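Local coordinates for protein Chains: A (Unidentified, PDB 6ZM9) that cleaves S-adenosylmethionine as a phage-encoded SAM lyase, seen here as a three-chain assembly with 5'-methylthioadenosine, the nucleoside product, at residues A13-G18 against V72-I77; V107-Q112 against Y121-E126. All blocks are in the same frame, centred on the assembly; numbering follows the deposited sequence. Where two conformers were deposited one is given.

Contact 1: A13-G18 against V72-I77; sequences ARIFVG and VQIIII. With MTA (5'-deoxy-5'-methylthioadenosine), chain F.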
loop_
_atom_site.group_PDB
_atom_site.type_symbol
_atom_site.label_atom_id
_atom_site.label_comp_id
_atom_site.label_asym_id
_atom_site.label_seq_id
_atom_site.Cartn_x
_atom_site.Cartn_y
_atom_site.Cartn_z
ATOM N N ALA A 13 -6.223 -7.635 5.772
ATOM C CA ALA A 13 -5.583 -6.989 6.898
ATOM C C ALA A 13 -4.278 -6.349 6.462
ATOM O O ALA A 13 -3.674 -6.730 5.457
ATOM C CB ALA A 13 -5.255 -7.991 8.009
ATOM N N ARG A 14 -3.856 -5.359 7.242
ATOM C CA ARG A 14 -2.538 -4.749 7.134
ATOM C C ARG A 14 -1.916 -4.743 8.525
ATOM O O ARG A 14 -2.580 -4.396 9.507
ATOM C CB ARG A 14 -2.625 -3.295 6.644
ATOM C CG ARG A 14 -3.227 -3.112 5.279
ATOM C CD ARG A 14 -2.792 -1.776 4.665
ATOM N NE ARG A 14 -3.366 -0.616 5.347
ATOM C CZ ARG A 14 -3.026 0.646 5.100
ATOM N NH1 ARG A 14 -2.099 0.932 4.193
ATOM N NH2 ARG A 14 -3.613 1.628 5.769
ATOM N N ILE A 15 -0.646 -5.127 8.612
ATOM C CA ILE A 15 0.093 -5.123 9.867
ATOM C C ILE A 15 1.375 -4.325 9.662
ATOM O O ILE A 15 2.091 -4.547 8.686
ATOM C CB ILE A 15 0.432 -6.554 10.322
ATOM C CG1 ILE A 15 -0.826 -7.419 10.408
ATOM C CG2 ILE A 15 1.176 -6.540 11.656
ATOM C CD1 ILE A 15 -0.539 -8.870 10.743
ATOM N N PHE A 16 1.662 -3.402 10.581
ATOM C CA PHE A 16 2.865 -2.586 10.519
ATOM C C PHE A 16 3.809 -2.994 11.638
ATOM O O PHE A 16 3.442 -2.905 12.821
ATOM C CB PHE A 16 2.500 -1.120 10.645
ATOM C CG PHE A 16 1.655 -0.603 9.518
ATOM C CD1 PHE A 16 0.276 -0.723 9.532
ATOM C CD2 PHE A 16 2.254 -0.002 8.433
ATOM C CE1 PHE A 16 -0.497 -0.224 8.481
ATOM C CE2 PHE A 16 1.490 0.521 7.378
ATOM C CZ PHE A 16 0.123 0.415 7.401
ATOM N N VAL A 17 5.025 -3.415 11.260
ATOM C CA VAL A 17 6.038 -3.917 12.191
ATOM C C VAL A 17 7.338 -3.160 11.945
ATOM O O VAL A 17 7.884 -3.225 10.837
ATOM C CB VAL A 17 6.316 -5.423 12.003
ATOM C CG1 VAL A 17 7.235 -5.926 13.121
ATOM C CG2 VAL A 17 5.045 -6.251 11.949
ATOM N N GLY A 18 7.856 -2.498 12.974
ATOM C CA GLY A 18 9.142 -1.848 12.874
ATOM C C GLY A 18 10.320 -2.790 13.062
ATOM O O GLY A 18 10.203 -3.901 13.591
ATOM N N VAL A 72 8.030 -2.754 8.054
ATOM C CA VAL A 72 7.399 -3.666 7.112
ATOM C C VAL A 72 5.897 -3.490 7.227
ATOM O O VAL A 72 5.354 -3.475 8.337
ATOM C CB VAL A 72 7.762 -5.141 7.380
ATOM C CG1 VAL A 72 7.093 -6.068 6.351
ATOM C CG2 VAL A 72 9.261 -5.312 7.374
ATOM N N GLN A 73 5.233 -3.363 6.088
ATOM C CA GLN A 73 3.783 -3.458 6.009
ATOM C C GLN A 73 3.427 -4.826 5.431
ATOM O O GLN A 73 3.784 -5.131 4.286
ATOM C CB GLN A 73 3.225 -2.326 5.146
ATOM C CG GLN A 73 1.714 -2.388 4.984
ATOM C CD GLN A 73 1.142 -1.401 3.989
ATOM O OE1 GLN A 73 -0.001 -1.549 3.568
ATOM N NE2 GLN A 73 1.900 -0.366 3.663
ATOM N N ILE A 74 2.734 -5.640 6.223
ATOM C CA ILE A 74 2.259 -6.950 5.791
ATOM C C ILE A 74 0.840 -6.776 5.280
ATOM O O ILE A 74 -0.007 -6.211 5.984
ATOM C CB ILE A 74 2.283 -7.960 6.958
ATOM C CG1 ILE A 74 3.642 -7.967 7.661
ATOM C CG2 ILE A 74 1.905 -9.364 6.441
ATOM C CD1 ILE A 74 3.696 -8.876 8.890
ATOM N N ILE A 75 0.580 -7.247 4.059
ATOM C CA ILE A 75 -0.737 -7.149 3.431
ATOM C C ILE A 75 -1.261 -8.569 3.262
ATOM O O ILE A 75 -0.633 -9.388 2.579
ATOM C CB ILE A 75 -0.671 -6.430 2.074
ATOM C CG1 ILE A 75 -0.073 -5.034 2.244
ATOM C CG2 ILE A 75 -2.047 -6.375 1.431
ATOM C CD1 ILE A 75 0.303 -4.352 0.933
ATOM N N ILE A 76 -2.430 -8.853 3.843
ATOM C CA ILE A 76 -3.018 -10.189 3.808
ATOM C C ILE A 76 -4.411 -10.077 3.215
ATOM O O ILE A 76 -5.278 -9.411 3.790
ATOM C CB ILE A 76 -3.110 -10.808 5.213
ATOM C CG1 ILE A 76 -1.721 -11.046 5.793
ATOM C CG2 ILE A 76 -3.898 -12.120 5.150
ATOM C CD1 ILE A 76 -1.726 -11.363 7.273
ATOM N N ILE A 77 -4.636 -10.732 2.082
ATOM C CA ILE A 77 -5.972 -10.907 1.529
ATOM C C ILE A 77 -6.419 -12.329 1.851
ATOM O O ILE A 77 -5.697 -13.286 1.560
ATOM C CB ILE A 77 -5.980 -10.650 0.009
ATOM C CG1 ILE A 77 -5.484 -9.230 -0.298
ATOM C CG2 ILE A 77 -7.383 -10.931 -0.544
ATOM C CD1 ILE A 77 -5.238 -8.991 -1.735
HETATM C CS MTA F . -0.604 -14.207 -6.779
HETATM S "S5'" MTA F . 1.087 -14.599 -6.471
HETATM C "C5'" MTA F . 1.868 -13.003 -6.769
HETATM C "C4'" MTA F . 2.025 -12.112 -5.552
HETATM O "O4'" MTA F . 0.728 -11.846 -4.995
HETATM C "C2'" MTA F . 2.351 -11.795 -3.231
HETATM O "O2'" MTA F . 3.070 -10.574 -3.271
HETATM C "C3'" MTA F . 2.845 -12.668 -4.389
HETATM O "O3'" MTA F . 4.245 -12.578 -4.595
HETATM C "C1'" MTA F . 0.878 -11.574 -3.608
HETATM N N9 MTA F . -0.040 -12.422 -2.862
HETATM C C8 MTA F . -0.420 -13.713 -3.126
HETATM N N7 MTA F . -1.347 -14.180 -2.323
HETATM C C5 MTA F . -1.594 -13.119 -1.460
HETATM C C6 MTA F . -2.527 -12.934 -0.420
HETATM N N6 MTA F . -3.431 -13.850 -0.048
HETATM N N1 MTA F . -2.537 -11.730 0.204
HETATM C C2 MTA F . -1.677 -10.786 -0.198
HETATM N N3 MTA F . -0.776 -10.838 -1.174
HETATM C C4 MTA F . -0.781 -12.039 -1.776
#
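Q73 and its neighbours R14 and F16 carry the polar and aromatic side of the antiparallel ladder that strand 13-18 forms with strand 72-77. F16 and Q73 make a non-hydrogen-bonded pair, their CA atoms 4.7 Å apart, and their side chains run side by side in the same direction. CG of Q73 stands anti to the backbone N (chi1 178°), and the chain is extended beyond it, beside the F16 ring. Its CB meets CD2 and CE2 of F16; its CG then makes an off-centre CH-pi contact, 4.2 Å from the F16 ring centroid; its CD rests near CE2 and CZ, with the amide plane 32° from that of the ring. At the tip the two amide atoms part: Q73 NE2 lies beside F16 CE2 and gives its hydrogen bond to Q54 OE1 on strand 49-59, whereas Q73 OE1 faces R14. In the R14 conformer given, one of two, OE1 is 3.0 Å from R14 CD and takes a weak hydrogen bond from R14 NH1 at 3.3 Å. R14 bends about its CG-CD bond, bringing NE round, and its guanidinium is turned 76° from the amide, with CZ of F16 over its centre.

The opposite face is purely aliphatic: I15 and I74 meet CB to CB at 4.1 Å, and V17 CG2 approaches I74 CD1. Helices 29-43 and 84-101 cover this layer. Between the faces run six backbone bonds, including the pair that joins I15 and I74.

I77 follows the last paired residue, I76, and turns its backbone to a 5'-methylthioadenosine that E69 and S71 of the second subunit also bind: I77 N donates to N1 at 3.0 Å and I77 O accepts from N6 at 2.8 Å. The two bonds engage an acceptor and an amino donor, a pattern that would favour adenine over a 6-oxopurine.

Contact 2: V107-Q112 against Y121-E126; sequences VIVEIQ and YSITAE. With MTA (5'-deoxy-5'-methylthioadenosine), chain B.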
loop_
_atom_site.group_PDB
_atom_site.type_symbol
_atom_site.label_atom_id
_atom_site.label_comp_id
_atom_site.label_asym_id
_atom_site.label_seq_id
_atom_site.Cartn_x
_atom_site.Cartn_y
_atom_site.Cartn_z
ATOM N N VAL A 107 2.742 -2.664 17.607
ATOM C CA VAL A 107 2.457 -3.152 16.258
ATOM C C VAL A 107 1.043 -2.692 15.925
ATOM O O VAL A 107 0.135 -2.821 16.754
ATOM C CB VAL A 107 2.579 -4.686 16.181
ATOM C CG1 VAL A 107 1.948 -5.258 14.927
ATOM C CG2 VAL A 107 4.047 -5.097 16.239
ATOM N N ILE A 108 0.837 -2.151 14.726
ATOM C CA ILE A 108 -0.491 -1.703 14.305
ATOM C C ILE A 108 -1.117 -2.752 13.399
ATOM O O ILE A 108 -0.473 -3.235 12.459
ATOM C CB ILE A 108 -0.434 -0.337 13.592
ATOM C CG1 ILE A 108 0.046 0.740 14.557
ATOM C CG2 ILE A 108 -1.801 -0.005 12.995
ATOM C CD1 ILE A 108 0.398 2.052 13.867
ATOM N N VAL A 109 -2.382 -3.080 13.661
ATOM C CA VAL A 109 -3.154 -4.035 12.875
ATOM C C VAL A 109 -4.428 -3.344 12.405
ATOM O O VAL A 109 -5.150 -2.738 13.208
ATOM C CB VAL A 109 -3.508 -5.283 13.704
ATOM C CG1 VAL A 109 -4.429 -6.198 12.914
ATOM C CG2 VAL A 109 -2.266 -6.017 14.121
ATOM N N GLU A 110 -4.717 -3.444 11.116
ATOM C CA GLU A 110 -5.957 -2.939 10.542
ATOM C C GLU A 110 -6.677 -4.113 9.895
ATOM O O GLU A 110 -6.077 -4.843 9.101
ATOM C CB GLU A 110 -5.644 -1.863 9.498
ATOM C CG GLU A 110 -6.857 -1.145 8.949
ATOM C CD GLU A 110 -6.498 -0.086 7.915
ATOM O OE1 GLU A 110 -6.238 1.078 8.300
ATOM O OE2 GLU A 110 -6.475 -0.426 6.710
ATOM N N ILE A 111 -7.962 -4.285 10.217
ATOM C CA ILE A 111 -8.806 -5.329 9.634
ATOM C C ILE A 111 -9.838 -4.653 8.743
ATOM O O ILE A 111 -10.519 -3.720 9.187
ATOM C CB ILE A 111 -9.570 -6.110 10.719
ATOM C CG1 ILE A 111 -8.624 -6.714 11.748
ATOM C CG2 ILE A 111 -10.469 -7.156 10.073
ATOM C CD1 ILE A 111 -7.703 -7.654 11.177
ATOM N N GLN A 112 -9.988 -5.150 7.520
ATOM C CA GLN A 112 -10.957 -4.629 6.573
ATOM C C GLN A 112 -11.919 -5.718 6.121
ATOM O O GLN A 112 -11.591 -6.909 6.111
ATOM C CB GLN A 112 -10.249 -4.044 5.342
ATOM C CG GLN A 112 -9.355 -2.863 5.681
ATOM C CD GLN A 112 -8.642 -2.323 4.477
ATOM O OE1 GLN A 112 -9.127 -2.439 3.349
ATOM N NE2 GLN A 112 -7.477 -1.725 4.700
ATOM N N TYR A 121 -6.142 -1.574 15.540
ATOM C CA TYR A 121 -5.638 -1.900 16.854
ATOM C C TYR A 121 -4.189 -1.474 16.943
ATOM O O TYR A 121 -3.423 -1.649 15.989
ATOM C CB TYR A 121 -5.638 -3.438 17.115
ATOM C CG TYR A 121 -6.955 -4.114 16.914
ATOM C CD1 TYR A 121 -7.909 -4.111 17.914
ATOM C CD2 TYR A 121 -7.241 -4.769 15.731
ATOM C CE1 TYR A 121 -9.135 -4.729 17.740
ATOM C CE2 TYR A 121 -8.467 -5.384 15.540
ATOM C CZ TYR A 121 -9.414 -5.368 16.549
ATOM O OH TYR A 121 -10.638 -5.981 16.380
ATOM N N SER A 122 -3.805 -0.930 18.094
ATOM C CA SER A 122 -2.390 -0.820 18.473
ATOM C C SER A 122 -2.116 -1.898 19.511
ATOM O O SER A 122 -2.768 -1.905 20.558
ATOM C CB SER A 122 -2.055 0.596 19.006
ATOM O OG SER A 122 -0.640 0.753 19.121
ATOM N N ILE A 123 -1.209 -2.804 19.199
ATOM C CA ILE A 123 -0.859 -3.881 20.102
ATOM C C ILE A 123 0.361 -3.395 20.844
ATOM O O ILE A 123 1.433 -3.252 20.243
ATOM C CB ILE A 123 -0.573 -5.188 19.358
ATOM C CG1 ILE A 123 -1.801 -5.649 18.605
ATOM C CG2 ILE A 123 -0.110 -6.235 20.371
ATOM C CD1 ILE A 123 -1.551 -6.825 17.670
ATOM N N THR A 124 0.207 -3.098 22.130
ATOM C CA THR A 124 1.194 -2.327 22.865
ATOM C C THR A 124 1.799 -3.164 23.971
ATOM O O THR A 124 1.078 -3.817 24.734
ATOM C CB THR A 124 0.549 -1.065 23.430
ATOM O OG1 THR A 124 0.012 -0.310 22.341
ATOM C CG2 THR A 124 1.563 -0.230 24.149
ATOM N N ALA A 125 3.118 -3.108 24.068
ATOM C CA ALA A 125 3.826 -3.825 25.109
ATOM C C ALA A 125 3.447 -3.294 26.484
ATOM O O ALA A 125 3.276 -2.089 26.683
ATOM C CB ALA A 125 5.327 -3.629 24.903
ATOM N N GLU A 126 3.358 -4.203 27.451
ATOM C CA GLU A 126 3.024 -3.864 28.826
ATOM C C GLU A 126 4.248 -3.870 29.738
ATOM O O GLU A 126 4.136 -4.138 30.939
ATOM C CB GLU A 126 1.934 -4.800 29.339
ATOM C CG GLU A 126 0.580 -4.611 28.666
ATOM C CD GLU A 126 -0.445 -5.624 29.157
ATOM O OE1 GLU A 126 -0.795 -5.603 30.345
ATOM O OE2 GLU A 126 -0.879 -6.493 28.389
HETATM C CS MTA B . 3.856 1.044 15.238
HETATM S "S5'" MTA B . 5.533 1.504 14.944
HETATM C "C5'" MTA B . 5.929 0.462 13.528
HETATM C "C4'" MTA B . 5.693 1.087 12.167
HETATM O "O4'" MTA B . 4.306 1.444 12.049
HETATM C "C2'" MTA B . 5.607 2.956 10.720
HETATM O "O2'" MTA B . 6.002 2.323 9.514
HETATM C "C3'" MTA B . 6.456 2.374 11.854
HETATM O "O3'" MTA B . 7.805 2.149 11.481
HETATM C "C1'" MTA B . 4.191 2.520 11.128
HETATM N N9 MTA B . 3.417 3.586 11.746
HETATM C C8 MTA B . 3.407 3.988 13.057
HETATM N N7 MTA B . 2.522 4.917 13.332
HETATM C C5 MTA B . 1.905 5.150 12.109
HETATM C C6 MTA B . 0.821 5.967 11.729
HETATM N N6 MTA B . 0.128 6.740 12.576
HETATM N N1 MTA B . 0.428 5.921 10.432
HETATM C C2 MTA B . 1.076 5.108 9.589
HETATM N N3 MTA B . 2.089 4.283 9.836
HETATM C C4 MTA B . 2.462 4.346 11.124
#
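The beta hairpin of strands 106-113 and 116-124 supplies this contact, in which V107, I108 and V109 pair with I123, S122 and Y121. Two hydrogen-bonded pairs flank a non-hydrogen-bonded one. V107 O accepts from I123 N at 2.8 Å, V109 O accepts from Y121 N, and each bond is returned by its partner.

On the face turned to helix 84-101, V109 and I123 cross obliquely, with V109 CG2 reaching I123 CD1 at 3.7 Å. CG of Y121 is anti to the carbonyl carbon (chi1 -55°); in the ring, CD2 lies 4.2 Å from V109 CG1, while I111 CG1 comes up to the ring's edge, near its plane, 4.0 Å from Y121 CE2.

In the sheet the hairpin lies beside strand 11-21, and on its other side residues Y121 to T124 pair antiparallel with a strand of the third subunit, so the sheet continues across the subunit interface. I108, on the other face, belongs to the 5'-methylthioadenosine pocket. Its CG2 packs near Y121 O at 3.8 Å, and its CD1 touches the adenine at N7, 3.6 Å away, while CG1 lies 3.9 Å from the methyl CS of the thioether. Further along this face, E110 OE2 forms a long, weak ion pair with R14.

In the fold
Contacts 1 and 2 are two strand pairs of one antiparallel sheet: strands 11-21 and 106-113 are neighbours, joined by a probable backbone hydrogen bond from F16 to I108. Both are buried, but contact 1 lies nearer the centre of the chain, whereas contact 2 reaches the sheet's edge, where another subunit takes up the pairing. Helix 84-101 covers the aliphatic face of both. The other faces differ: contact 1 brings an amide, a guanidinium and an aromatic ring together, while contact 2 offers an isoleucine to the nucleoside. Segment 72-77 binds one 5'-methylthioadenosine through its backbone, while F16 of contact 1 and I108 of contact 2 line the site of another.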